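Local coordinates for monomethylamine corrinoid protein 1 (Methanosarcina barkeri, PDB 3EZX), which carries methyl groups on its bound corrinoid from the methyltransferase MtmB to MtbA during methanogenesis from methylamine, at residues V33-I38 with T79-K84; K41-G46 with S72-V77; Q122-G127 with V136-K141. All coordinates share one frame; numbering follows the deposited sequence.

Contact 1 of 3, residues V33-I38 with T79-K84; sequences VPALDI and TPELEK
In the N-terminal helical bundle, Ala-35 and Leu-36, on the opening turn of helix 35-55, meet Glu-81 and Leu-82, on the closing turn of helix 61-82. The methyl of Ala-35 lies 3.9 Å from CD2 of Leu-82, and its other neighbour across the contact is the aliphatic start of Glu-81, whose CB stands 4.1 Å from Ala-35 CB. A methyl suits this place because the two backbones come near: the CA atoms of Ala-35 and Glu-81 are 6.6 Å apart. Leu-36 reaches the same branch of Leu-82 by its CD1 tip, the two leucine side chains crossing at about a right angle. Here the bundle also borders the Rossmann-like domain, for Leu-82 packs on Leu-111, Thr-114 and Met-115 of helix 107-118. A branched apolar residue fits such a junction, since it can face both domains at once.

Glu-81 is apolar at its base and charged at its tip. It swings CG beside its carbonyl carbon (chi1 -156°) and bends at chi2, and NZ of Lys-84 gives OE2 a 2.7 Å hydrogen bond, part of a salt bridge, from the syn side but tilted 35° out of the carboxylate plane. The lysine is poorly ordered, which makes the bridge less certain. Pro-34, the N-cap residue, accepts at its O from the N of Asp-37 and Ile-38, closing the helix's first turn.

Contact 2 of 3, residues K41-G46 with S72-V77; sequences KGLSVG and SNAMEV
Leu-43 reaches from helix 35-55 to helix 61-82 with one methyl, CD1, which sits 3.7 Å from CB of Ala-74. This is interior packing of the four-helix N-terminal bundle that precedes the cobalamin-binding Rossmann domain, and all three touching residues are buried. The same CD1 makes a looser approach to the end of Met-75, 4.4 Å from its CE methyl. No hydrogen bond crosses between the two segments, so the contact rests on the fit of apolar groups alone.

The residue types follow from the spacing. The backbones are well separated, with Leu-43 CA and Ala-74 CA 8.4 Å apart, so a long branched side chain on one helix bridges to a single methyl on the other. Leu-43 has CG anti to its own carbonyl carbon (chi1 -55°), which turns the branched end toward helix 61-82. The flexible thioether of Met-75 folds at each of its torsions and brings CE round to the leucine.

Further out, Leu-43 also packs on Met-71 and Leu-78 of helix 61-82 and on Ile-13 of helix 3-14, while Ala-74 is covered by Thr-21 and Cys-25 of helix 20-30; parts of all four bundle helices thus surround the pair. On the leucine's own helix the backbone widens into a pi-type turn at 41-43, and Gly-46 N bonds Gly-42 O at 3.1 Å, an ordinary helical i to i+4 spacing.

Contact 3 of 3, residues Q122-G127 with V136-K141; sequences QIVDLG and VEEAAK
Glu-138, on helix 132-141, lays its side chain against Val-124 of strand 122-125 and against Leu-126. From CB, which points toward the strand, the chain runs to CG, anti to the backbone N (chi1 -164°), and this methylene lies 4.1 Å from both Val-124 CG1 and Leu-126 CD2. A bend at chi2 (61°) then turns the carboxylate carbon, CD, alongside Val-124 CG1. At the tip the two oxygens part company: OE2 is 3.7 Å from Val-124 CG1, whereas OE1 is 4.1 Å from Leu-126 CD2. The valine meets the glutamate head-on, while the leucine runs alongside it with the opposite sense.

Within the chain, strand 122-125 is an outermost strand of the parallel sheet, next to 94-99, which is followed by 147-152 and 179-183; helix 132-141 belongs to the crossover from strand 122-125 to strand 147-152 in this Rossmann-like cobalamin-binding domain. A beta-branched valine suits the extended strand, and Glu-138 also touches Ile-96 of the adjoining strand 94-99. Asp-125 OD1 accepts a 3.0 Å bond from Gly-127 N, forming an Asx turn, and a further bond from His-109. At the backbone angles of Gly-127 a CB would press against the carbonyl O of the preceding residue, which calls for glycine.

Replacing Glu-138 with an alanine would probably uncover the methyls of Val-124 and Leu-126 and leave Lys-141 without its mate. That mate is held only weakly, with Lys-141 NZ 3.5 Å from Glu-138 OE1. The contact is van der Waals: CG and the carboxylate lie against methyls that offer its oxygens no hydrogen bond, so the charge probably depends on the weak Lys-141 pair and on solvent at this partly exposed place.

How the contacts relate
Contacts 1 and 2 join the same two helices, 35-55 and 61-82, at successive levels of the N-terminal bundle; their centres are 10 Å apart, and a probable hydrogen bond from Leu-43 N to Ile-38 O links them along the first helix. Contact 2 is fully buried and purely apolar, whereas contact 1, at the bundle's end, is partly buried and admits a salt-bridged glutamate at its edge. Contact 3 belongs to the other domain, its centre 26 Å from that of contact 1, and lies at the surface between a sheet-edge strand and a helix. There a carboxylate rests on aliphatic methyls, whereas the glutamate of contact 1 contributes carbon atoms alone.

Contact 1 of 3, residues V33-I38 with T79-K84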
ATOM      1  N   VAL A  33      19.915   0.678 -10.532  1.00 43.27           N
ATOM      2  CA  VAL A  33      19.186   1.372  -9.483  1.00 39.97           C
ATOM      3  C   VAL A  33      18.135   0.445  -8.880  1.00 40.03           C
ATOM      4  O   VAL A  33      17.385  -0.212  -9.602  1.00 46.36           O
ATOM      5  CB  VAL A  33      18.495   2.640 -10.015  1.00 40.87           C
ATOM      6  CG1 VAL A  33      17.790   3.359  -8.872  1.00 37.37           C
ATOM      7  CG2 VAL A  33      19.529   3.541 -10.652  1.00 30.47           C
ATOM      8  N   PRO A  34      18.081   0.373  -7.543  1.00 33.06           N
ATOM      9  CA  PRO A  34      17.117  -0.478  -6.838  1.00 29.03           C
ATOM     10  C   PRO A  34      15.669  -0.031  -6.968  1.00 34.19           C
ATOM     11  O   PRO A  34      15.332   1.111  -6.677  1.00 37.96           O
ATOM     12  CB  PRO A  34      17.611  -0.437  -5.398  1.00 26.31           C
ATOM     13  CG  PRO A  34      18.271   0.901  -5.295  1.00 21.52           C
ATOM     14  CD  PRO A  34      19.006   1.027  -6.600  1.00 25.25           C
ATOM     15  N   ALA A  35      14.821  -0.961  -7.395  1.00 36.25           N
ATOM     16  CA  ALA A  35      13.398  -0.715  -7.595  1.00 38.46           C
ATOM     17  C   ALA A  35      12.733   0.179  -6.557  1.00 33.67           C
ATOM     18  O   ALA A  35      11.961   1.075  -6.905  1.00 45.47           O
ATOM     19  CB  ALA A  35      12.649  -2.050  -7.677  1.00 33.88           C
ATOM     20  N   LEU A  36      13.022  -0.060  -5.285  1.00 40.31           N
ATOM     21  CA  LEU A  36      12.411   0.729  -4.221  1.00 36.17           C
ATOM     22  C   LEU A  36      12.853   2.196  -4.245  1.00 39.65           C
ATOM     23  O   LEU A  36      12.100   3.084  -3.862  1.00 32.91           O
ATOM     24  CB  LEU A  36      12.724   0.097  -2.871  1.00 37.88           C
ATOM     25  CG  LEU A  36      11.700   0.276  -1.749  1.00 47.34           C
ATOM     26  CD1 LEU A  36      10.301  -0.161  -2.201  1.00 32.69           C
ATOM     27  CD2 LEU A  36      12.154  -0.556  -0.565  1.00 40.94           C
ATOM     28  N   ASP A  37      14.071   2.455  -4.711  1.00 39.99           N
ATOM     29  CA  ASP A  37      14.559   3.831  -4.798  1.00 42.12           C
ATOM     30  C   ASP A  37      13.864   4.528  -5.956  1.00 40.07           C
ATOM     31  O   ASP A  37      13.601   5.727  -5.906  1.00 31.80           O
ATOM     32  CB  ASP A  37      16.074   3.853  -4.996  1.00 53.42           C
ATOM     33  CG  ASP A  37      16.827   3.544  -3.721  1.00 64.48           C
ATOM     34  OD1 ASP A  37      16.560   2.480  -3.123  1.00 74.08           O
ATOM     35  OD2 ASP A  37      17.680   4.362  -3.318  1.00 60.92           O
ATOM     36  N   ILE A  38      13.569   3.760  -6.999  1.00 33.43           N
ATOM     37  CA  ILE A  38      12.866   4.271  -8.170  1.00 33.18           C
ATOM     38  C   ILE A  38      11.498   4.773  -7.710  1.00 35.23           C
ATOM     39  O   ILE A  38      11.005   5.795  -8.186  1.00 28.23           O
ATOM     40  CB  ILE A  38      12.662   3.160  -9.222  1.00 33.76           C
ATOM     41  CG1 ILE A  38      14.023   2.724  -9.785  1.00 28.44           C
ATOM     42  CG2 ILE A  38      11.747   3.649 -10.326  1.00 33.68           C
ATOM     43  CD1 ILE A  38      13.926   1.584 -10.785  1.00 31.98           C
ATOM     44  N   THR A  79       7.305  -4.585  -9.487  1.00 37.52           N
ATOM     45  CA  THR A  79       6.806  -5.631  -8.588  1.00 37.64           C
ATOM     46  C   THR A  79       7.642  -6.905  -8.678  1.00 40.48           C
ATOM     47  O   THR A  79       8.130  -7.409  -7.666  1.00 32.20           O
ATOM     48  CB  THR A  79       5.329  -5.982  -8.879  1.00 35.15           C
ATOM     49  OG1 THR A  79       4.484  -4.918  -8.425  1.00 39.16           O
ATOM     50  CG2 THR A  79       4.935  -7.269  -8.174  1.00 28.48           C
ATOM     51  N   PRO A  80       7.808  -7.450  -9.891  1.00 33.47           N
ATOM     52  CA  PRO A  80       8.610  -8.667 -10.004  1.00 42.31           C
ATOM     53  C   PRO A  80      10.027  -8.446  -9.477  1.00 43.93           C
ATOM     54  O   PRO A  80      10.621  -9.333  -8.866  1.00 54.82           O
ATOM     55  CB  PRO A  80       8.568  -8.970 -11.504  1.00 36.51           C
ATOM     56  CG  PRO A  80       8.336  -7.631 -12.127  1.00 41.83           C
ATOM     57  CD  PRO A  80       7.316  -7.025 -11.210  1.00 40.97           C
ATOM     58  N   GLU A  81      10.557  -7.251  -9.702  1.00 45.28           N
ATOM     59  CA  GLU A  81      11.896  -6.919  -9.238  1.00 47.81           C
ATOM     60  C   GLU A  81      11.919  -6.910  -7.711  1.00 44.93           C
ATOM     61  O   GLU A  81      12.922  -7.258  -7.098  1.00 53.02           O
ATOM     62  CB  GLU A  81      12.303  -5.544  -9.767  1.00 50.11           C
ATOM     63  CG  GLU A  81      13.796  -5.329  -9.851  1.00 66.80           C
ATOM     64  CD  GLU A  81      14.458  -6.312 -10.795  1.00 76.67           C
ATOM     65  OE1 GLU A  81      13.974  -6.453 -11.938  1.00 78.85           O
ATOM     66  OE2 GLU A  81      15.462  -6.939 -10.398  1.00 83.40           O
ATOM     67  N   LEU A  82      10.801  -6.518  -7.107  1.00 46.60           N
ATOM     68  CA  LEU A  82      10.681  -6.451  -5.654  1.00 44.30           C
ATOM     69  C   LEU A  82      10.453  -7.819  -5.025  1.00 54.81           C
ATOM     70  O   LEU A  82      10.850  -8.059  -3.885  1.00 52.53           O
ATOM     71  CB  LEU A  82       9.520  -5.536  -5.257  1.00 38.58           C
ATOM     72  CG  LEU A  82       9.605  -4.033  -5.517  1.00 45.72           C
ATOM     73  CD1 LEU A  82       8.246  -3.403  -5.271  1.00 51.16           C
ATOM     74  CD2 LEU A  82      10.655  -3.403  -4.616  1.00 40.17           C
ATOM     75  N   GLU A  83       9.802  -8.710  -5.764  1.00 62.12           N
ATOM     76  CA  GLU A  83       9.517 -10.043  -5.254  1.00 69.22           C
ATOM     77  C   GLU A  83      10.763 -10.920  -5.197  1.00 79.64           C
ATOM     78  O   GLU A  83      10.706 -12.067  -4.747  1.00 83.51           O
ATOM     79  CB  GLU A  83       8.432 -10.708  -6.104  1.00 60.74           C
ATOM     80  CG  GLU A  83       7.128  -9.929  -6.126  1.00 59.93           C
ATOM     81  CD  GLU A  83       6.059 -10.594  -6.964  1.00 59.63           C
ATOM     82  OE1 GLU A  83       6.372 -11.014  -8.100  1.00 49.03           O
ATOM     83  OE2 GLU A  83       4.905 -10.687  -6.493  1.00 63.56           O
ATOM     84  N   LYS A  84      11.889 -10.383  -5.657  1.00 86.19           N
ATOM     85  CA  LYS A  84      13.146 -11.121  -5.616  1.00 88.68           C
ATOM     86  C   LYS A  84      13.650 -11.049  -4.183  1.00 90.29           C
ATOM     87  O   LYS A  84      13.211 -10.197  -3.411  1.00 91.40           O
ATOM     88  CB  LYS A  84      14.175 -10.498  -6.563  1.00 84.63           C
ATOM     89  CG  LYS A  84      13.818 -10.634  -8.030  1.00 86.41           C
ATOM     90  CD  LYS A  84      14.876 -10.005  -8.923  1.00 91.40           C
ATOM     91  CE  LYS A  84      14.535 -10.193 -10.397  1.00 91.40           C
ATOM     92  NZ  LYS A  84      15.517  -9.522 -11.291  1.00 87.53           N
TER

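Contact 2 of 3, residues K41-G46 with S72-V77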
ATOM      1  N   LYS A  41      12.187   7.646  -4.471  1.00 27.21           N
ATOM      2  CA  LYS A  41      12.904   8.848  -4.895  1.00 30.02           C
ATOM      3  C   LYS A  41      12.465   9.400  -6.249  1.00 26.42           C
ATOM      4  O   LYS A  41      12.906  10.480  -6.656  1.00 28.57           O
ATOM      5  CB  LYS A  41      14.414   8.593  -4.903  1.00 37.44           C
ATOM      6  CG  LYS A  41      15.017   8.516  -3.508  1.00 38.77           C
ATOM      7  CD  LYS A  41      16.497   8.183  -3.548  1.00 51.76           C
ATOM      8  CE  LYS A  41      17.061   8.046  -2.138  1.00 69.55           C
ATOM      9  NZ  LYS A  41      18.480   7.588  -2.142  1.00 78.06           N
ATOM     10  N   GLY A  42      11.583   8.672  -6.932  1.00 28.31           N
ATOM     11  CA  GLY A  42      11.108   9.107  -8.235  1.00 25.38           C
ATOM     12  C   GLY A  42       9.599   9.139  -8.438  1.00 31.06           C
ATOM     13  O   GLY A  42       9.002  10.212  -8.524  1.00 33.97           O
ATOM     14  N   LEU A  43       8.987   7.962  -8.536  1.00 29.81           N
ATOM     15  CA  LEU A  43       7.548   7.853  -8.745  1.00 31.77           C
ATOM     16  C   LEU A  43       6.768   8.487  -7.601  1.00 35.82           C
ATOM     17  O   LEU A  43       5.897   9.323  -7.833  1.00 37.74           O
ATOM     18  CB  LEU A  43       7.144   6.381  -8.895  1.00 18.44           C
ATOM     19  CG  LEU A  43       7.883   5.581  -9.979  1.00 26.02           C
ATOM     20  CD1 LEU A  43       7.472   4.124  -9.890  1.00 31.61           C
ATOM     21  CD2 LEU A  43       7.582   6.145 -11.364  1.00 13.35           C
ATOM     22  N   SER A  44       7.076   8.094  -6.367  1.00 30.67           N
ATOM     23  CA  SER A  44       6.389   8.647  -5.205  1.00 31.48           C
ATOM     24  C   SER A  44       6.540  10.167  -5.112  1.00 29.50           C
ATOM     25  O   SER A  44       5.589  10.867  -4.764  1.00 32.71           O
ATOM     26  CB  SER A  44       6.910   7.996  -3.924  1.00 25.89           C
ATOM     27  OG  SER A  44       6.583   6.625  -3.874  1.00 50.31           O
ATOM     28  N   VAL A  45       7.733  10.673  -5.415  1.00 18.81           N
ATOM     29  CA  VAL A  45       7.985  12.114  -5.381  1.00 29.06           C
ATOM     30  C   VAL A  45       7.019  12.810  -6.326  1.00 30.87           C
ATOM     31  O   VAL A  45       6.424  13.837  -5.987  1.00 42.47           O
ATOM     32  CB  VAL A  45       9.434  12.479  -5.838  1.00 29.18           C
ATOM     33  CG1 VAL A  45       9.615  13.998  -5.864  1.00 30.08           C
ATOM     34  CG2 VAL A  45      10.457  11.857  -4.908  1.00 14.70           C
ATOM     35  N   GLY A  46       6.875  12.238  -7.519  1.00 22.38           N
ATOM     36  CA  GLY A  46       5.980  12.785  -8.520  1.00 24.54           C
ATOM     37  C   GLY A  46       4.527  12.661  -8.100  1.00 21.89           C
ATOM     38  O   GLY A  46       3.760  13.607  -8.264  1.00 27.26           O
ATOM     39  N   SER A  72       0.699   2.597 -12.028  1.00 25.87           N
ATOM     40  CA  SER A  72       0.313   1.192 -12.002  1.00 28.64           C
ATOM     41  C   SER A  72       1.145   0.433 -13.037  1.00 29.35           C
ATOM     42  O   SER A  72       1.575  -0.696 -12.803  1.00 25.66           O
ATOM     43  CB  SER A  72      -1.174   1.047 -12.314  1.00 26.93           C
ATOM     44  OG  SER A  72      -1.939   1.824 -11.414  1.00 50.00           O
ATOM     45  N   ASN A  73       1.371   1.063 -14.183  1.00 21.26           N
ATOM     46  CA  ASN A  73       2.166   0.443 -15.227  1.00 30.93           C
ATOM     47  C   ASN A  73       3.614   0.323 -14.756  1.00 40.29           C
ATOM     48  O   ASN A  73       4.309  -0.634 -15.093  1.00 48.53           O
ATOM     49  CB  ASN A  73       2.100   1.265 -16.519  1.00 25.12           C
ATOM     50  CG  ASN A  73       0.809   1.042 -17.293  1.00 29.02           C
ATOM     51  OD1 ASN A  73       0.608   1.620 -18.363  1.00 36.69           O
ATOM     52  ND2 ASN A  73      -0.067   0.201 -16.762  1.00 22.81           N
ATOM     53  N   ALA A  74       4.063   1.298 -13.975  1.00 34.46           N
ATOM     54  CA  ALA A  74       5.423   1.290 -13.455  1.00 35.71           C
ATOM     55  C   ALA A  74       5.588   0.130 -12.480  1.00 36.87           C
ATOM     56  O   ALA A  74       6.634  -0.521 -12.431  1.00 41.16           O
ATOM     57  CB  ALA A  74       5.719   2.607 -12.752  1.00 32.19           C
ATOM     58  N   MET A  75       4.536  -0.126 -11.710  1.00 40.13           N
ATOM     59  CA  MET A  75       4.540  -1.194 -10.720  1.00 39.26           C
ATOM     60  C   MET A  75       4.601  -2.583 -11.341  1.00 38.50           C
ATOM     61  O   MET A  75       5.124  -3.515 -10.735  1.00 34.16           O
ATOM     62  CB  MET A  75       3.314  -1.060  -9.821  1.00 37.43           C
ATOM     63  CG  MET A  75       3.381   0.138  -8.889  1.00 46.01           C
ATOM     64  SD  MET A  75       4.555  -0.115  -7.544  1.00 54.21           S
ATOM     65  CE  MET A  75       6.073   0.229  -8.356  1.00 35.80           C
ATOM     66  N   GLU A  76       4.074  -2.716 -12.554  1.00 30.46           N
ATOM     67  CA  GLU A  76       4.101  -3.997 -13.240  1.00 40.58           C
ATOM     68  C   GLU A  76       5.546  -4.358 -13.582  1.00 42.36           C
ATOM     69  O   GLU A  76       5.899  -5.532 -13.688  1.00 45.21           O
ATOM     70  CB  GLU A  76       3.260  -3.939 -14.518  1.00 40.03           C
ATOM     71  CG  GLU A  76       1.807  -3.584 -14.280  1.00 45.31           C
ATOM     72  CD  GLU A  76       0.967  -3.746 -15.529  1.00 65.88           C
ATOM     73  OE1 GLU A  76       1.408  -3.291 -16.607  1.00 70.74           O
ATOM     74  OE2 GLU A  76      -0.138  -4.322 -15.433  1.00 74.71           O
ATOM     75  N   VAL A  77       6.386  -3.341 -13.742  1.00 36.74           N
ATOM     76  CA  VAL A  77       7.783  -3.577 -14.059  1.00 35.24           C
ATOM     77  C   VAL A  77       8.638  -3.748 -12.806  1.00 37.21           C
ATOM     78  O   VAL A  77       9.611  -4.494 -12.819  1.00 46.39           O
ATOM     79  CB  VAL A  77       8.371  -2.427 -14.901  1.00 38.02           C
ATOM     80  CG1 VAL A  77       9.829  -2.704 -15.210  1.00 20.68           C
ATOM     81  CG2 VAL A  77       7.586  -2.272 -16.196  1.00 24.26           C
TER

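Contact 3 of 3, residues Q122-G127 with V136-K141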
ATOM      1  N   GLN A 122       3.267 -14.966   4.038  1.00 50.72           N
ATOM      2  CA  GLN A 122       2.421 -15.651   3.077  1.00 45.16           C
ATOM      3  C   GLN A 122       1.323 -14.632   2.831  1.00 40.20           C
ATOM      4  O   GLN A 122       0.818 -14.012   3.769  1.00 39.07           O
ATOM      5  CB  GLN A 122       1.829 -16.929   3.655  1.00 47.82           C
ATOM      6  CG  GLN A 122       1.051 -17.719   2.623  1.00 66.07           C
ATOM      7  CD  GLN A 122       0.069 -18.685   3.245  1.00 80.38           C
ATOM      8  OE1 GLN A 122      -0.635 -19.412   2.541  1.00 82.63           O
ATOM      9  NE2 GLN A 122       0.010 -18.697   4.575  1.00 85.38           N
ATOM     10  N   ILE A 123       0.950 -14.455   1.575  1.00 43.23           N
ATOM     11  CA  ILE A 123      -0.046 -13.457   1.240  1.00 44.95           C
ATOM     12  C   ILE A 123      -1.455 -13.942   0.940  1.00 42.99           C
ATOM     13  O   ILE A 123      -1.659 -15.006   0.356  1.00 43.43           O
ATOM     14  CB  ILE A 123       0.447 -12.602   0.047  1.00 40.75           C
ATOM     15  CG1 ILE A 123       1.728 -11.865   0.442  1.00 47.14           C
ATOM     16  CG2 ILE A 123      -0.619 -11.616  -0.380  1.00 47.52           C
ATOM     17  CD1 ILE A 123       1.605 -11.059   1.726  1.00 31.74           C
ATOM     18  N   VAL A 124      -2.419 -13.134   1.372  1.00 42.62           N
ATOM     19  CA  VAL A 124      -3.840 -13.369   1.143  1.00 45.36           C
ATOM     20  C   VAL A 124      -4.394 -11.987   0.791  1.00 46.63           C
ATOM     21  O   VAL A 124      -4.813 -11.225   1.666  1.00 48.89           O
ATOM     22  CB  VAL A 124      -4.553 -13.908   2.396  1.00 44.49           C
ATOM     23  CG1 VAL A 124      -6.025 -14.162   2.088  1.00 36.88           C
ATOM     24  CG2 VAL A 124      -3.899 -15.194   2.844  1.00 48.90           C
ATOM     25  N   ASP A 125      -4.362 -11.673  -0.501  1.00 41.90           N
ATOM     26  CA  ASP A 125      -4.812 -10.385  -1.031  1.00 38.73           C
ATOM     27  C   ASP A 125      -6.305 -10.399  -1.354  1.00 38.13           C
ATOM     28  O   ASP A 125      -6.711 -10.982  -2.357  1.00 40.19           O
ATOM     29  CB  ASP A 125      -4.023 -10.076  -2.306  1.00 37.81           C
ATOM     30  CG  ASP A 125      -4.056  -8.612  -2.680  1.00 45.68           C
ATOM     31  OD1 ASP A 125      -5.069  -7.937  -2.399  1.00 42.89           O
ATOM     32  OD2 ASP A 125      -3.063  -8.141  -3.273  1.00 50.31           O
ATOM     33  N   LEU A 126      -7.117  -9.745  -0.525  1.00 27.44           N
ATOM     34  CA  LEU A 126      -8.562  -9.709  -0.751  1.00 30.01           C
ATOM     35  C   LEU A 126      -9.018  -8.745  -1.856  1.00 24.86           C
ATOM     36  O   LEU A 126     -10.183  -8.770  -2.262  1.00 31.94           O
ATOM     37  CB  LEU A 126      -9.295  -9.375   0.555  1.00 22.74           C
ATOM     38  CG  LEU A 126      -9.132 -10.366   1.714  1.00 36.23           C
ATOM     39  CD1 LEU A 126     -10.071  -9.988   2.857  1.00 22.03           C
ATOM     40  CD2 LEU A 126      -9.435 -11.780   1.233  1.00 30.48           C
ATOM     41  N   GLY A 127      -8.106  -7.909  -2.345  1.00 22.43           N
ATOM     42  CA  GLY A 127      -8.452  -6.958  -3.388  1.00 28.68           C
ATOM     43  C   GLY A 127      -8.881  -5.622  -2.805  1.00 28.42           C
ATOM     44  O   GLY A 127      -8.398  -5.235  -1.744  1.00 27.21           O
ATOM     45  N   VAL A 136     -13.383 -10.323   8.266  1.00 35.65           N
ATOM     46  CA  VAL A 136     -13.631 -11.051   9.504  1.00 39.10           C
ATOM     47  C   VAL A 136     -13.781 -12.536   9.191  1.00 36.64           C
ATOM     48  O   VAL A 136     -13.297 -13.384   9.934  1.00 41.26           O
ATOM     49  CB  VAL A 136     -14.917 -10.564  10.204  1.00 35.07           C
ATOM     50  CG1 VAL A 136     -15.190 -11.407  11.436  1.00 47.21           C
ATOM     51  CG2 VAL A 136     -14.772  -9.110  10.596  1.00 45.42           C
ATOM     52  N   GLU A 137     -14.454 -12.847   8.089  1.00 40.63           N
ATOM     53  CA  GLU A 137     -14.645 -14.236   7.698  1.00 46.36           C
ATOM     54  C   GLU A 137     -13.306 -14.867   7.352  1.00 43.02           C
ATOM     55  O   GLU A 137     -13.063 -16.037   7.656  1.00 42.64           O
ATOM     56  CB  GLU A 137     -15.602 -14.337   6.504  1.00 37.71           C
ATOM     57  CG  GLU A 137     -17.071 -14.364   6.905  1.00 61.15           C
ATOM     58  CD  GLU A 137     -18.016 -14.410   5.715  1.00 70.03           C
ATOM     59  OE1 GLU A 137     -17.739 -15.166   4.759  1.00 79.55           O
ATOM     60  OE2 GLU A 137     -19.043 -13.699   5.745  1.00 64.34           O
ATOM     61  N   GLU A 138     -12.436 -14.084   6.725  1.00 37.28           N
ATOM     62  CA  GLU A 138     -11.118 -14.568   6.335  1.00 38.90           C
ATOM     63  C   GLU A 138     -10.281 -14.822   7.584  1.00 41.28           C
ATOM     64  O   GLU A 138      -9.563 -15.822   7.668  1.00 36.05           O
ATOM     65  CB  GLU A 138     -10.424 -13.536   5.446  1.00 39.85           C
ATOM     66  CG  GLU A 138      -9.229 -14.072   4.672  1.00 49.12           C
ATOM     67  CD  GLU A 138      -9.609 -15.201   3.731  1.00 53.69           C
ATOM     68  OE1 GLU A 138     -10.724 -15.153   3.170  1.00 42.06           O
ATOM     69  OE2 GLU A 138      -8.792 -16.130   3.542  1.00 57.13           O
ATOM     70  N   ALA A 139     -10.384 -13.917   8.553  1.00 40.10           N
ATOM     71  CA  ALA A 139      -9.636 -14.040   9.800  1.00 46.67           C
ATOM     72  C   ALA A 139     -10.099 -15.251  10.606  1.00 49.01           C
ATOM     73  O   ALA A 139      -9.302 -15.894  11.289  1.00 50.90           O
ATOM     74  CB  ALA A 139      -9.789 -12.772  10.629  1.00 45.01           C
ATOM     75  N   ALA A 140     -11.393 -15.553  10.522  1.00 46.58           N
ATOM     76  CA  ALA A 140     -11.977 -16.683  11.237  1.00 46.96           C
ATOM     77  C   ALA A 140     -11.429 -18.007  10.718  1.00 48.61           C
ATOM     78  O   ALA A 140     -11.093 -18.895  11.498  1.00 58.35           O
ATOM     79  CB  ALA A 140     -13.499 -16.657  11.099  1.00 49.90           C
ATOM     80  N   LYS A 141     -11.344 -18.136   9.397  1.00 53.79           N
ATOM     81  CA  LYS A 141     -10.834 -19.352   8.770  1.00 59.00           C
ATOM     82  C   LYS A 141      -9.409 -19.627   9.230  1.00 62.66           C
ATOM     83  O   LYS A 141      -8.944 -20.765   9.186  1.00 66.78           O
ATOM     84  CB  LYS A 141     -10.839 -19.215   7.241  1.00 55.61           C
ATOM     85  CG  LYS A 141     -12.188 -18.867   6.626  1.00 65.38           C
ATOM     86  CD  LYS A 141     -12.053 -18.588   5.133  1.00 65.01           C
ATOM     87  CE  LYS A 141     -13.347 -18.042   4.543  1.00 77.05           C
ATOM     88  NZ  LYS A 141     -13.182 -17.615   3.122  1.00 79.15           N
TER